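WbbM protein (Klebsiella pneumoniae, PDB 6U4B) acts as a bifunctional O-antigen polymerase, a trimeric, metal-binding enzyme that probably carries two glycosyltransferase modules in one chain. Local coordinates at residues A[469-474]-A[506-511]; A[491-496]-A[512-517]; A[27-32]-A[142-147]; A[149-154]-A[272-277]. All coordinates share one frame; numbering follows the deposited sequence.

Contact 1: A[469-474]-A[506-511]; sequences DEYFQA and DQDIMN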
loop_
_atom_site.group_PDB
_atom_site.type_symbol
_atom_site.label_atom_id
_atom_site.label_comp_id
_atom_site.label_asym_id
_atom_site.label_seq_id
_atom_site.Cartn_x
_atom_site.Cartn_y
_atom_site.Cartn_z
ATOM N N ASP A 469 -10.700 44.065 6.128
ATOM C CA ASP A 469 -9.639 43.155 6.533
ATOM C C ASP A 469 -10.174 41.886 7.187
ATOM O O ASP A 469 -9.426 40.914 7.321
ATOM C CB ASP A 469 -8.681 43.885 7.473
ATOM C CG ASP A 469 -7.366 43.160 7.645
ATOM O OD1 ASP A 469 -7.144 42.576 8.726
ATOM O OD2 ASP A 469 -6.562 43.159 6.688
ATOM N N GLU A 470 -11.444 41.863 7.584
ATOM C CA GLU A 470 -12.029 40.691 8.223
ATOM C C GLU A 470 -12.629 39.711 7.223
ATOM O O GLU A 470 -13.347 38.789 7.625
ATOM C CB GLU A 470 -13.083 41.123 9.246
ATOM C CG GLU A 470 -12.490 41.786 10.483
ATOM C CD GLU A 470 -13.548 42.346 11.410
ATOM O OE1 GLU A 470 -14.747 42.202 11.095
ATOM O OE2 GLU A 470 -13.183 42.934 12.452
ATOM N N TYR A 471 -12.345 39.887 5.936
ATOM C CA TYR A 471 -12.842 38.982 4.911
ATOM C C TYR A 471 -12.235 37.595 5.102
ATOM O O TYR A 471 -11.011 37.447 5.164
ATOM C CB TYR A 471 -12.497 39.534 3.531
ATOM C CG TYR A 471 -13.176 38.840 2.375
ATOM C CD1 TYR A 471 -12.640 37.685 1.815
ATOM C CD2 TYR A 471 -14.348 39.351 1.829
ATOM C CE1 TYR A 471 -13.253 37.057 0.750
ATOM C CE2 TYR A 471 -14.971 38.730 0.768
ATOM C CZ TYR A 471 -14.422 37.585 0.230
ATOM O OH TYR A 471 -15.044 36.968 -0.829
ATOM N N PHE A 472 -13.088 36.577 5.198
ATOM C CA PHE A 472 -12.649 35.218 5.474
ATOM C C PHE A 472 -12.803 34.335 4.241
ATOM O O PHE A 472 -13.668 34.568 3.391
ATOM C CB PHE A 472 -13.431 34.606 6.647
ATOM C CG PHE A 472 -14.894 34.378 6.359
ATOM C CD1 PHE A 472 -15.324 33.216 5.733
ATOM C CD2 PHE A 472 -15.841 35.317 6.735
ATOM C CE1 PHE A 472 -16.664 33.005 5.471
ATOM C CE2 PHE A 472 -17.183 35.109 6.480
ATOM C CZ PHE A 472 -17.595 33.953 5.847
ATOM N N GLN A 473 -11.965 33.305 4.168
ATOM C CA GLN A 473 -11.982 32.360 3.063
ATOM C C GLN A 473 -12.972 31.235 3.352
ATOM O O GLN A 473 -13.063 30.749 4.483
ATOM C CB GLN A 473 -10.580 31.796 2.829
ATOM C CG GLN A 473 -10.223 31.606 1.368
ATOM C CD GLN A 473 -10.766 30.315 0.796
ATOM O OE1 GLN A 473 -10.699 29.265 1.436
ATOM N NE2 GLN A 473 -11.311 30.385 -0.413
ATOM N N ALA A 474 -13.711 30.824 2.323
ATOM C CA ALA A 474 -14.807 29.874 2.476
ATOM C C ALA A 474 -14.390 28.424 2.253
ATOM O O ALA A 474 -15.258 27.545 2.215
ATOM C CB ALA A 474 -15.949 30.228 1.517
ATOM N N ASP A 506 -21.049 32.784 -3.350
ATOM C CA ASP A 506 -21.482 32.540 -1.979
ATOM C C ASP A 506 -20.435 32.944 -0.951
ATOM O O ASP A 506 -20.792 33.211 0.203
ATOM C CB ASP A 506 -21.849 31.067 -1.793
ATOM C CG ASP A 506 -20.689 30.133 -2.092
ATOM O OD1 ASP A 506 -19.959 30.379 -3.076
ATOM O OD2 ASP A 506 -20.505 29.155 -1.340
ATOM N N GLN A 507 -19.155 32.985 -1.330
ATOM C CA GLN A 507 -18.148 33.499 -0.407
ATOM C C GLN A 507 -18.426 34.956 -0.063
ATOM O O GLN A 507 -18.304 35.364 1.098
ATOM C CB GLN A 507 -16.743 33.340 -0.995
ATOM C CG GLN A 507 -15.632 33.745 -0.027
ATOM C CD GLN A 507 -14.242 33.404 -0.539
ATOM O OE1 GLN A 507 -13.689 32.355 -0.211
ATOM N NE2 GLN A 507 -13.671 34.292 -1.344
ATOM N N ASP A 508 -18.821 35.752 -1.061
ATOM C CA ASP A 508 -19.195 37.140 -0.803
ATOM C C ASP A 508 -20.490 37.225 -0.007
ATOM O O ASP A 508 -20.617 38.062 0.894
ATOM C CB ASP A 508 -19.335 37.903 -2.121
ATOM C CG ASP A 508 -17.999 38.306 -2.711
ATOM O OD1 ASP A 508 -16.972 38.168 -2.013
ATOM O OD2 ASP A 508 -17.984 38.766 -3.874
ATOM N N ILE A 509 -21.465 36.372 -0.332
ATOM C CA ILE A 509 -22.740 36.384 0.377
ATOM C C ILE A 509 -22.529 36.078 1.854
ATOM O O ILE A 509 -23.092 36.747 2.730
ATOM C CB ILE A 509 -23.717 35.386 -0.271
ATOM C CG1 ILE A 509 -24.114 35.860 -1.670
ATOM C CG2 ILE A 509 -24.948 35.191 0.603
ATOM C CD1 ILE A 509 -24.956 34.870 -2.438
ATOM N N MET A 510 -21.703 35.073 2.153
ATOM C CA MET A 510 -21.472 34.695 3.542
ATOM C C MET A 510 -20.626 35.727 4.277
ATOM O O MET A 510 -20.838 35.953 5.474
ATOM C CB MET A 510 -20.817 33.311 3.609
ATOM C CG MET A 510 -21.742 32.180 3.175
ATOM S SD MET A 510 -21.011 30.540 3.364
ATOM C CE MET A 510 -19.766 30.570 2.073
ATOM N N ASN A 511 -19.670 36.361 3.593
ATOM C CA ASN A 511 -18.906 37.428 4.232
ATOM C C ASN A 511 -19.809 38.596 4.613
ATOM O O ASN A 511 -19.629 39.215 5.668
ATOM C CB ASN A 511 -17.783 37.895 3.309
ATOM C CG ASN A 511 -16.454 37.238 3.632
ATOM O OD1 ASN A 511 -15.739 37.678 4.532
ATOM N ND2 ASN A 511 -16.115 36.183 2.899
#

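Contact 2: A[491-496]-A[512-517]; sequences AELMRV and KVFYSR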
loop_
_atom_site.group_PDB
_atom_site.type_symbol
_atom_site.label_atom_id
_atom_site.label_comp_id
_atom_site.label_asym_id
_atom_site.label_seq_id
_atom_site.Cartn_x
_atom_site.Cartn_y
_atom_site.Cartn_z
ATOM N N ALA A 491 -32.707 32.370 5.988
ATOM C CA ALA A 491 -33.595 33.271 5.258
ATOM C C ALA A 491 -32.846 34.508 4.776
ATOM O O ALA A 491 -33.102 35.007 3.674
ATOM C CB ALA A 491 -34.781 33.670 6.138
ATOM N N GLU A 492 -31.918 35.014 5.590
ATOM C CA GLU A 492 -31.118 36.163 5.180
ATOM C C GLU A 492 -30.166 35.797 4.048
ATOM O O GLU A 492 -29.991 36.574 3.100
ATOM C CB GLU A 492 -30.346 36.714 6.378
ATOM C CG GLU A 492 -29.472 37.916 6.062
ATOM C CD GLU A 492 -30.274 39.189 5.857
ATOM O OE1 GLU A 492 -31.503 39.173 6.091
ATOM O OE2 GLU A 492 -29.671 40.209 5.463
ATOM N N LEU A 493 -29.538 34.619 4.132
ATOM C CA LEU A 493 -28.669 34.159 3.052
ATOM C C LEU A 493 -29.424 34.090 1.731
ATOM O O LEU A 493 -28.906 34.513 0.688
ATOM C CB LEU A 493 -28.076 32.793 3.400
ATOM C CG LEU A 493 -27.110 32.699 4.583
ATOM C CD1 LEU A 493 -26.839 31.241 4.933
ATOM C CD2 LEU A 493 -25.804 33.429 4.284
ATOM N N MET A 494 -30.654 33.567 1.757
ATOM C CA MET A 494 -31.459 33.510 0.544
ATOM C C MET A 494 -31.812 34.905 0.048
ATOM O O MET A 494 -31.743 35.177 -1.157
ATOM C CB MET A 494 -32.727 32.693 0.797
ATOM C CG MET A 494 -32.465 31.222 1.106
ATOM S SD MET A 494 -31.637 30.335 -0.236
ATOM C CE MET A 494 -29.928 30.355 0.312
ATOM N N ARG A 495 -32.185 35.805 0.962
ATOM C CA ARG A 495 -32.518 37.167 0.559
ATOM C C ARG A 495 -31.336 37.839 -0.132
ATOM O O ARG A 495 -31.500 38.465 -1.185
ATOM C CB ARG A 495 -32.966 37.978 1.772
ATOM C CG ARG A 495 -33.646 39.292 1.409
ATOM C CD ARG A 495 -33.785 40.183 2.631
ATOM N NE ARG A 495 -32.487 40.490 3.227
ATOM C CZ ARG A 495 -31.713 41.503 2.850
ATOM N NH1 ARG A 495 -32.106 42.313 1.875
ATOM N NH2 ARG A 495 -30.547 41.706 3.449
ATOM N N VAL A 496 -30.135 37.699 0.436
ATOM C CA VAL A 496 -28.944 38.288 -0.170
ATOM C C VAL A 496 -28.650 37.634 -1.516
ATOM O O VAL A 496 -28.242 38.307 -2.471
ATOM C CB VAL A 496 -27.750 38.178 0.796
ATOM C CG1 VAL A 496 -26.441 38.491 0.081
ATOM C CG2 VAL A 496 -27.942 39.108 1.980
ATOM N N LYS A 512 -20.797 38.902 3.772
ATOM C CA LYS A 512 -21.721 39.988 4.078
ATOM C C LYS A 512 -22.652 39.614 5.224
ATOM O O LYS A 512 -22.835 40.391 6.168
ATOM C CB LYS A 512 -22.517 40.362 2.825
ATOM C CG LYS A 512 -23.741 41.238 3.087
ATOM C CD LYS A 512 -24.317 41.786 1.786
ATOM C CE LYS A 512 -25.733 42.320 1.976
ATOM N NZ LYS A 512 -25.822 43.383 3.013
ATOM N N VAL A 513 -23.242 38.417 5.168
ATOM C CA VAL A 513 -24.230 38.042 6.173
ATOM C C VAL A 513 -23.566 37.720 7.507
ATOM O O VAL A 513 -24.130 38.004 8.570
ATOM C CB VAL A 513 -25.089 36.870 5.658
ATOM C CG1 VAL A 513 -26.015 36.355 6.749
ATOM C CG2 VAL A 513 -25.899 37.306 4.449
ATOM N N PHE A 514 -22.361 37.154 7.489
ATOM C CA PHE A 514 -21.691 36.757 8.722
ATOM C C PHE A 514 -20.754 37.832 9.266
ATOM O O PHE A 514 -20.031 37.565 10.231
ATOM C CB PHE A 514 -20.903 35.455 8.515
ATOM C CG PHE A 514 -21.724 34.315 7.961
ATOM C CD1 PHE A 514 -23.102 34.281 8.122
ATOM C CD2 PHE A 514 -21.112 33.271 7.282
ATOM C CE1 PHE A 514 -23.851 33.236 7.613
ATOM C CE2 PHE A 514 -21.856 32.221 6.774
ATOM C CZ PHE A 514 -23.228 32.204 6.938
ATOM N N TYR A 515 -20.754 39.032 8.685
ATOM C CA TYR A 515 -19.802 40.060 9.092
ATOM C C TYR A 515 -19.935 40.377 10.577
ATOM O O TYR A 515 -21.045 40.523 11.099
ATOM C CB TYR A 515 -19.997 41.338 8.274
ATOM C CG TYR A 515 -18.977 42.402 8.618
ATOM C CD1 TYR A 515 -17.630 42.206 8.338
ATOM C CD2 TYR A 515 -19.354 43.587 9.236
ATOM C CE1 TYR A 515 -16.687 43.163 8.656
ATOM C CE2 TYR A 515 -18.413 44.554 9.558
ATOM C CZ TYR A 515 -17.083 44.333 9.263
ATOM O OH TYR A 515 -16.136 45.276 9.572
ATOM N N SER A 516 -18.790 40.487 11.252
ATOM C CA SER A 516 -18.663 40.713 12.690
ATOM C C SER A 516 -19.228 39.565 13.520
ATOM O O SER A 516 -19.402 39.713 14.736
ATOM C CB SER A 516 -19.308 42.040 13.121
ATOM O OG SER A 516 -20.720 41.972 13.044
ATOM N N ARG A 517 -19.515 38.424 12.900
ATOM C CA ARG A 517 -19.963 37.221 13.591
ATOM C C ARG A 517 -19.060 36.047 13.236
ATOM O O ARG A 517 -19.516 34.912 13.074
ATOM C CB ARG A 517 -21.417 36.897 13.250
ATOM C CG ARG A 517 -22.381 38.081 13.333
ATOM C CD ARG A 517 -22.679 38.494 14.770
ATOM N NE ARG A 517 -23.214 37.391 15.568
ATOM C CZ ARG A 517 -24.470 36.958 15.509
ATOM N NH1 ARG A 517 -25.337 37.525 14.679
ATOM N NH2 ARG A 517 -24.861 35.951 16.278
#

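Contact 3: A[27-32]-A[142-147]; sequences NSVKIY and TIQRCV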
loop_
_atom_site.group_PDB
_atom_site.type_symbol
_atom_site.label_atom_id
_atom_site.label_comp_id
_atom_site.label_asym_id
_atom_site.label_seq_id
_atom_site.Cartn_x
_atom_site.Cartn_y
_atom_site.Cartn_z
ATOM N N ASN A 27 -58.174 4.293 18.684
ATOM C CA ASN A 27 -58.105 4.370 17.228
ATOM C C ASN A 27 -56.741 4.891 16.776
ATOM O O ASN A 27 -56.363 6.018 17.100
ATOM C CB ASN A 27 -59.216 5.271 16.687
ATOM C CG ASN A 27 -59.771 4.782 15.363
ATOM O OD1 ASN A 27 -59.851 3.578 15.116
ATOM N ND2 ASN A 27 -60.157 5.716 14.500
ATOM N N SER A 28 -56.013 4.073 16.018
ATOM C CA SER A 28 -54.662 4.392 15.578
ATOM C C SER A 28 -54.565 4.316 14.063
ATOM O O SER A 28 -55.113 3.401 13.437
ATOM C CB SER A 28 -53.638 3.442 16.207
ATOM O OG SER A 28 -53.737 3.434 17.624
ATOM N N VAL A 29 -53.859 5.280 13.476
ATOM C CA VAL A 29 -53.674 5.355 12.033
ATOM C C VAL A 29 -52.197 5.574 11.743
ATOM O O VAL A 29 -51.555 6.423 12.370
ATOM C CB VAL A 29 -54.521 6.480 11.405
ATOM C CG1 VAL A 29 -54.392 6.454 9.894
ATOM C CG2 VAL A 29 -55.981 6.347 11.828
ATOM N N LYS A 30 -51.660 4.798 10.803
ATOM C CA LYS A 30 -50.302 4.987 10.305
ATOM C C LYS A 30 -50.334 4.815 8.796
ATOM O O LYS A 30 -50.663 3.732 8.302
ATOM C CB LYS A 30 -49.323 4.000 10.948
ATOM C CG LYS A 30 -48.989 4.326 12.395
ATOM C CD LYS A 30 -48.153 3.233 13.039
ATOM C CE LYS A 30 -46.753 3.725 13.365
ATOM N NZ LYS A 30 -46.004 2.729 14.181
ATOM N N ILE A 31 -50.015 5.880 8.070
ATOM C CA ILE A 31 -50.013 5.877 6.612
ATOM C C ILE A 31 -48.600 6.181 6.139
ATOM O O ILE A 31 -47.953 7.100 6.655
ATOM C CB ILE A 31 -51.015 6.894 6.041
ATOM C CG1 ILE A 31 -52.412 6.644 6.613
ATOM C CG2 ILE A 31 -51.043 6.820 4.522
ATOM C CD1 ILE A 31 -53.410 7.722 6.268
ATOM N N TYR A 32 -48.127 5.417 5.158
ATOM C CA TYR A 32 -46.756 5.512 4.679
ATOM C C TYR A 32 -46.726 6.092 3.272
ATOM O O TYR A 32 -47.539 5.725 2.420
ATOM C CB TYR A 32 -46.083 4.135 4.700
ATOM C CG TYR A 32 -46.048 3.515 6.077
ATOM C CD1 TYR A 32 -44.927 3.640 6.889
ATOM C CD2 TYR A 32 -47.144 2.818 6.572
ATOM C CE1 TYR A 32 -44.897 3.081 8.152
ATOM C CE2 TYR A 32 -47.124 2.258 7.833
ATOM C CZ TYR A 32 -45.999 2.391 8.618
ATOM O OH TYR A 32 -45.978 1.834 9.875
ATOM N N THR A 142 -58.634 14.833 11.051
ATOM C CA THR A 142 -59.510 14.605 9.906
ATOM C C THR A 142 -59.407 13.170 9.405
ATOM O O THR A 142 -60.408 12.581 8.983
ATOM C CB THR A 142 -59.178 15.588 8.785
ATOM O OG1 THR A 142 -59.227 16.928 9.290
ATOM C CG2 THR A 142 -60.184 15.452 7.652
ATOM N N ILE A 143 -58.207 12.590 9.448
ATOM C CA ILE A 143 -58.037 11.213 8.999
ATOM C C ILE A 143 -58.712 10.244 9.961
ATOM O O ILE A 143 -59.259 9.217 9.537
ATOM C CB ILE A 143 -56.538 10.903 8.816
ATOM C CG1 ILE A 143 -55.979 11.701 7.635
ATOM C CG2 ILE A 143 -56.305 9.414 8.613
ATOM C CD1 ILE A 143 -54.503 11.493 7.389
ATOM N N GLN A 144 -58.713 10.555 11.260
ATOM C CA GLN A 144 -59.331 9.661 12.236
ATOM C C GLN A 144 -60.848 9.621 12.081
ATOM O O GLN A 144 -61.455 8.545 12.148
ATOM C CB GLN A 144 -58.944 10.081 13.653
ATOM C CG GLN A 144 -57.580 9.575 14.098
ATOM C CD GLN A 144 -57.680 8.477 15.138
ATOM O OE1 GLN A 144 -58.464 8.571 16.084
ATOM N NE2 GLN A 144 -56.886 7.426 14.967
ATOM N N ARG A 145 -61.482 10.780 11.881
ATOM C CA ARG A 145 -62.928 10.795 11.684
ATOM C C ARG A 145 -63.322 10.156 10.358
ATOM O O ARG A 145 -64.436 9.639 10.224
ATOM C CB ARG A 145 -63.466 12.227 11.759
ATOM C CG ARG A 145 -63.473 12.836 13.157
ATOM C CD ARG A 145 -64.628 13.821 13.319
ATOM N NE ARG A 145 -64.710 14.368 14.671
ATOM C CZ ARG A 145 -65.751 15.049 15.141
ATOM N NH1 ARG A 145 -66.810 15.265 14.371
ATOM N NH2 ARG A 145 -65.737 15.510 16.385
ATOM N N CYS A 146 -62.425 10.172 9.374
ATOM C CA CYS A 146 -62.757 9.604 8.075
ATOM C C CYS A 146 -62.747 8.081 8.108
ATOM O O CYS A 146 -63.459 7.447 7.319
ATOM C CB CYS A 146 -61.783 10.124 7.023
ATOM S SG CYS A 146 -62.188 9.708 5.314
ATOM N N VAL A 147 -61.961 7.481 9.007
ATOM C CA VAL A 147 -61.810 6.030 9.064
ATOM C C VAL A 147 -62.706 5.395 10.129
ATOM O O VAL A 147 -62.569 4.200 10.405
ATOM C CB VAL A 147 -60.348 5.621 9.295
ATOM C CG1 VAL A 147 -59.435 6.218 8.250
ATOM C CG2 VAL A 147 -59.917 6.003 10.707
#

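Contact 4: A[149-154]-A[272-277]; sequences GIDILL and DGELKV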
loop_
_atom_site.group_PDB
_atom_site.type_symbol
_atom_site.label_atom_id
_atom_site.label_comp_id
_atom_site.label_asym_id
_atom_site.label_seq_id
_atom_site.Cartn_x
_atom_site.Cartn_y
_atom_site.Cartn_z
ATOM N N GLY A 149 -65.924 4.015 11.169
ATOM C CA GLY A 149 -66.429 2.654 11.103
ATOM C C GLY A 149 -66.211 2.008 9.751
ATOM O O GLY A 149 -66.992 1.147 9.336
ATOM N N ILE A 150 -65.148 2.409 9.062
ATOM C CA ILE A 150 -64.872 1.958 7.705
ATOM C C ILE A 150 -63.820 0.861 7.748
ATOM O O ILE A 150 -62.907 0.874 8.581
ATOM C CB ILE A 150 -64.418 3.137 6.817
ATOM C CG1 ILE A 150 -65.370 4.323 6.980
ATOM C CG2 ILE A 150 -64.358 2.721 5.352
ATOM C CD1 ILE A 150 -66.809 4.007 6.609
ATOM N N ASP A 151 -63.951 -0.105 6.840
ATOM C CA ASP A 151 -62.974 -1.180 6.726
ATOM C C ASP A 151 -61.825 -0.816 5.790
ATOM O O ASP A 151 -60.654 -1.014 6.132
ATOM C CB ASP A 151 -63.650 -2.466 6.241
ATOM C CG ASP A 151 -64.678 -2.995 7.222
ATOM O OD1 ASP A 151 -65.884 -2.964 6.897
ATOM O OD2 ASP A 151 -64.281 -3.438 8.324
ATOM N N ILE A 152 -62.142 -0.283 4.612
ATOM C CA ILE A 152 -61.147 0.041 3.595
ATOM C C ILE A 152 -61.488 1.393 2.987
ATOM O O ILE A 152 -62.640 1.633 2.608
ATOM C CB ILE A 152 -61.078 -1.030 2.487
ATOM C CG1 ILE A 152 -60.649 -2.383 3.054
ATOM C CG2 ILE A 152 -60.125 -0.596 1.378
ATOM C CD1 ILE A 152 -60.647 -3.489 2.030
ATOM N N LEU A 153 -60.487 2.267 2.882
ATOM C CA LEU A 153 -60.603 3.529 2.165
ATOM C C LEU A 153 -59.634 3.510 0.993
ATOM O O LEU A 153 -58.532 2.963 1.102
ATOM C CB LEU A 153 -60.312 4.730 3.078
ATOM C CG LEU A 153 -61.122 4.862 4.373
ATOM C CD1 LEU A 153 -60.487 4.077 5.517
ATOM C CD2 LEU A 153 -61.281 6.323 4.746
ATOM N N LEU A 154 -60.046 4.107 -0.128
ATOM C CA LEU A 154 -59.243 4.063 -1.346
ATOM C C LEU A 154 -59.819 5.029 -2.381
ATOM O O LEU A 154 -60.897 5.591 -2.157
ATOM C CB LEU A 154 -59.164 2.624 -1.885
ATOM C CG LEU A 154 -60.348 1.861 -2.480
ATOM C CD1 LEU A 154 -59.860 0.508 -2.983
ATOM C CD2 LEU A 154 -61.448 1.665 -1.468
ATOM N N ASP A 272 -68.337 -12.317 0.154
ATOM C CA ASP A 272 -68.502 -13.176 1.323
ATOM C C ASP A 272 -69.499 -12.587 2.315
ATOM O O ASP A 272 -70.339 -13.313 2.860
ATOM C CB ASP A 272 -67.153 -13.416 1.996
ATOM C CG ASP A 272 -66.302 -14.426 1.251
ATOM O OD1 ASP A 272 -66.878 -15.289 0.549
ATOM O OD2 ASP A 272 -65.060 -14.366 1.370
ATOM N N GLY A 273 -69.425 -11.283 2.561
ATOM C CA GLY A 273 -70.332 -10.651 3.496
ATOM C C GLY A 273 -70.216 -9.142 3.511
ATOM O O GLY A 273 -70.151 -8.506 2.456
ATOM N N GLU A 274 -70.185 -8.561 4.705
ATOM C CA GLU A 274 -70.084 -7.116 4.833
ATOM C C GLU A 274 -68.710 -6.624 4.392
ATOM O O GLU A 274 -67.708 -7.338 4.481
ATOM C CB GLU A 274 -70.342 -6.691 6.281
ATOM C CG GLU A 274 -69.454 -7.391 7.312
ATOM C CD GLU A 274 -68.065 -6.778 7.433
ATOM O OE1 GLU A 274 -67.890 -5.603 7.044
ATOM O OE2 GLU A 274 -67.146 -7.476 7.915
ATOM N N LEU A 275 -68.679 -5.389 3.901
ATOM C CA LEU A 275 -67.447 -4.617 3.789
ATOM C C LEU A 275 -67.800 -3.162 3.514
ATOM O O LEU A 275 -68.472 -2.857 2.523
ATOM C CB LEU A 275 -66.525 -5.155 2.696
ATOM C CG LEU A 275 -65.065 -4.755 2.928
ATOM C CD1 LEU A 275 -64.582 -5.288 4.273
ATOM C CD2 LEU A 275 -64.169 -5.242 1.803
ATOM N N LYS A 276 -67.367 -2.261 4.390
ATOM C CA LYS A 276 -67.676 -0.842 4.273
ATOM C C LYS A 276 -66.494 -0.140 3.613
ATOM O O LYS A 276 -65.404 -0.063 4.188
ATOM C CB LYS A 276 -68.008 -0.248 5.639
ATOM C CG LYS A 276 -69.285 -0.832 6.219
ATOM C CD LYS A 276 -69.664 -0.203 7.544
ATOM C CE LYS A 276 -71.102 -0.542 7.898
ATOM N NZ LYS A 276 -71.420 -1.974 7.625
ATOM N N VAL A 277 -66.719 0.358 2.401
ATOM C CA VAL A 277 -65.695 0.988 1.579
ATOM C C VAL A 277 -66.051 2.459 1.424
ATOM O O VAL A 277 -67.206 2.798 1.136
ATOM C CB VAL A 277 -65.588 0.295 0.209
ATOM C CG1 VAL A 277 -64.816 1.156 -0.770
ATOM C CG2 VAL A 277 -64.945 -1.078 0.354
#

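Contact 1: A[469-474]-A[506-511]
The amide of Asn-511 lies between two aromatic rings, with Tyr-471 on one face and Phe-472 on the other. It is almost parallel to the tyrosine ring (5° between planes), with ND2 3.4 Å above that ring's plane and over its centre; against Phe-472 it is tilted by 26°. While its faces are stacked, its edges bond. Asn-511 OD1 takes Phe-472 N in the carbonyl plane at 2.9 Å, and Asn-511 ND2 reaches Phe-472 O at 3.0 Å in a nearly straight bond. The other N-H of ND2 goes back to Gln-507 O, so the amide's rotation is fixed. Asparagine suits this place because its flat end can both stack and pair with a backbone N-H and C=O. At the edge of the Tyr-471 ring, OH donates to Asp-508 OD1 at 2.6 Å and accepts from Gln-507 NE2 at 3.1 Å. With CG anti to the backbone N (chi1 -175°) and the chain extended beyond it, Gln-507 also takes Ala-474 N on OE1 at 3.0 Å. Met-510 CE touches the Ala-474 CB methyl at 3.9 Å. The side chain of Gln-473, whose OE1 is held by Gly-475 N and Asn-526, lies about 4 Å from that of metal ligand His-560. Helix 505-513 is thus joined by these bonds to the short strand 472-473, near the magnesium site of a GT-A-type, family 8 glycosyltransferase domain.

Contact 2: A[491-496]-A[512-517]
Val-513, on the last turn of helix 505-513, carries the packing against helix 489-499; the two are consecutive helices joined by a short loop in the family 8 glycosyltransferase domain. Starting at the root of the side chain, Val-513 CB has Leu-493 CD2 as its neighbour at 3.8 Å. From there the side chain forks, and the same leucine methyl sits beside both branches as well as CB. Val-513 CG1, anti to the backbone N (chi1 173°), also reaches Glu-492 CG at 3.9 Å; Val-513 CG2 turns to Val-496 CG2 at 3.7 Å, the two valines sliding past each other in opposite directions. A beta-branched residue suits this position because its two methyls can meet successive turns of the facing helix at once. Leu-493 CD2 serves a second partner too, approaching Phe-514 CE1 at 3.9 Å, where the chain leaves the helix and enters a type II turn ending at Arg-517. Outside, helix 481-487 touches Phe-514 through Met-484.

Two charged residues take part through their carbons. Glu-492 gives only its methylene to Val-513, while Glu-492 OE2 is bridged by Arg-495 NH2 at 2.7 Å in an almost straight bond (174°), the nitrogen coming from above the carboxylate plane. Lys-512 NZ bonds Asn-464 OD1, and Lys-512 touches the facing helix with CE, 3.9 Å from Val-496 CG2.

Contact 3: A[27-32]-A[142-147]
Val-29 and Ile-143 meet at the apolar centre, Val-29 CG1 lying 3.7 Å from Ile-143 CG2. Two residues along the strand, on the same side, Ile-31 and Ile-143 reach toward each other tip to tip, their CD1 methyls 4.1 Å apart. Two branched aliphatic chains are thus offered to the helix; the axes come within 10.0 Å, an ordinary helix-on-sheet spacing, which the branched side chains fill from both sides. Val-147, just past the helix, extends this patch: Val-147 CG2 is 4.1 Å from Val-29 CG2 and also approaches Asn-27 ND2. Farther out the contact turns polar. Gln-144, bent at chi2 (-108°), curls its amide over the start of the strand, and Gln-144 NE2 donates to Asn-27 O at 2.6 Å in a weak bond with an angle of 148° at the hydrogen. Gln-144 NE2 also lies 3.4 Å from Val-29 CG2, while OE1 rests against Asn-27 CB. Glutamine fits this border because its amide can lie beside a valine methyl and still donate to a backbone carbonyl, here near the N-terminal end of the modelled chain. Strand 29-35 is flanked by the parallel strands 47-51 and 97-102, and helix 140-146 runs across it at 109°. This is a helix covering one face of a mixed sheet, an arrangement consistent with a layered alpha/beta fold for the DUF4422 part of the chain.

Contact 4: A[149-154]-A[272-277]
Strands 152-159 and 277-285 begin side by side as a parallel pair, bridged at Ile-152 and Val-277, and a single carbonyl, Lys-276 O, accepts both Asp-151 N at 3.0 Å and Ile-152 N at 3.3 Å. This is where the mixed sheet of the DUF4422 domain takes in the strand that follows helix 253-272. Asp-151 answers the backbone with its side chain: OD1 uses its anti lone pair to receive Lys-276 N at 3.0 Å and 170°, while OD2 is salt-bridged to Arg-219. Both carboxylate oxygens of this buried aspartate are thereby engaged. Glu-274 OE1 comes within 3.3 Å of Asp-151 OD1, two acceptors of like charge whose repulsion the arginine may partly offset. Leu-275, with two apolar methyls on one branch point, can meet two neighbours at once, CD1 against Asp-151 CB and CD2 3.9 Å from Ile-152 CD1; all three residues touch Ile-222 of helix 220-240. Lys-276 lays its CD along Gly-149 O and directs its amine elsewhere, as befits an exposed residue. Further into the sheet, Leu-154 has CG between the backbone N and carbonyl carbon (chi1 69°), and its CD2 presses on Val-277 CG1 at 3.5 Å, tighter than usual for two methyls.

The four contacts form two groups, one in each half of the chain. Contacts 3 and 4 come first in sequence, in series, and both reach the same mixed sheet of the DUF4422 domain; their centres are 15 Å apart, and Cys-146 and Val-147 of one touch Leu-153 of the other. Contacts 1 and 2 follow in the family 8 glycosyltransferase domain. Their segments alternate along the chain, both use helix 505-513, and their centres are 10 Å apart, with Ile-509 touching Val-496. About 50 Å separates the centres of contacts 1 and 3, which lie on opposite sides of the chain's centre. Such separation is consistent with a bifunctional enzyme whose two modules occupy different parts of the chain.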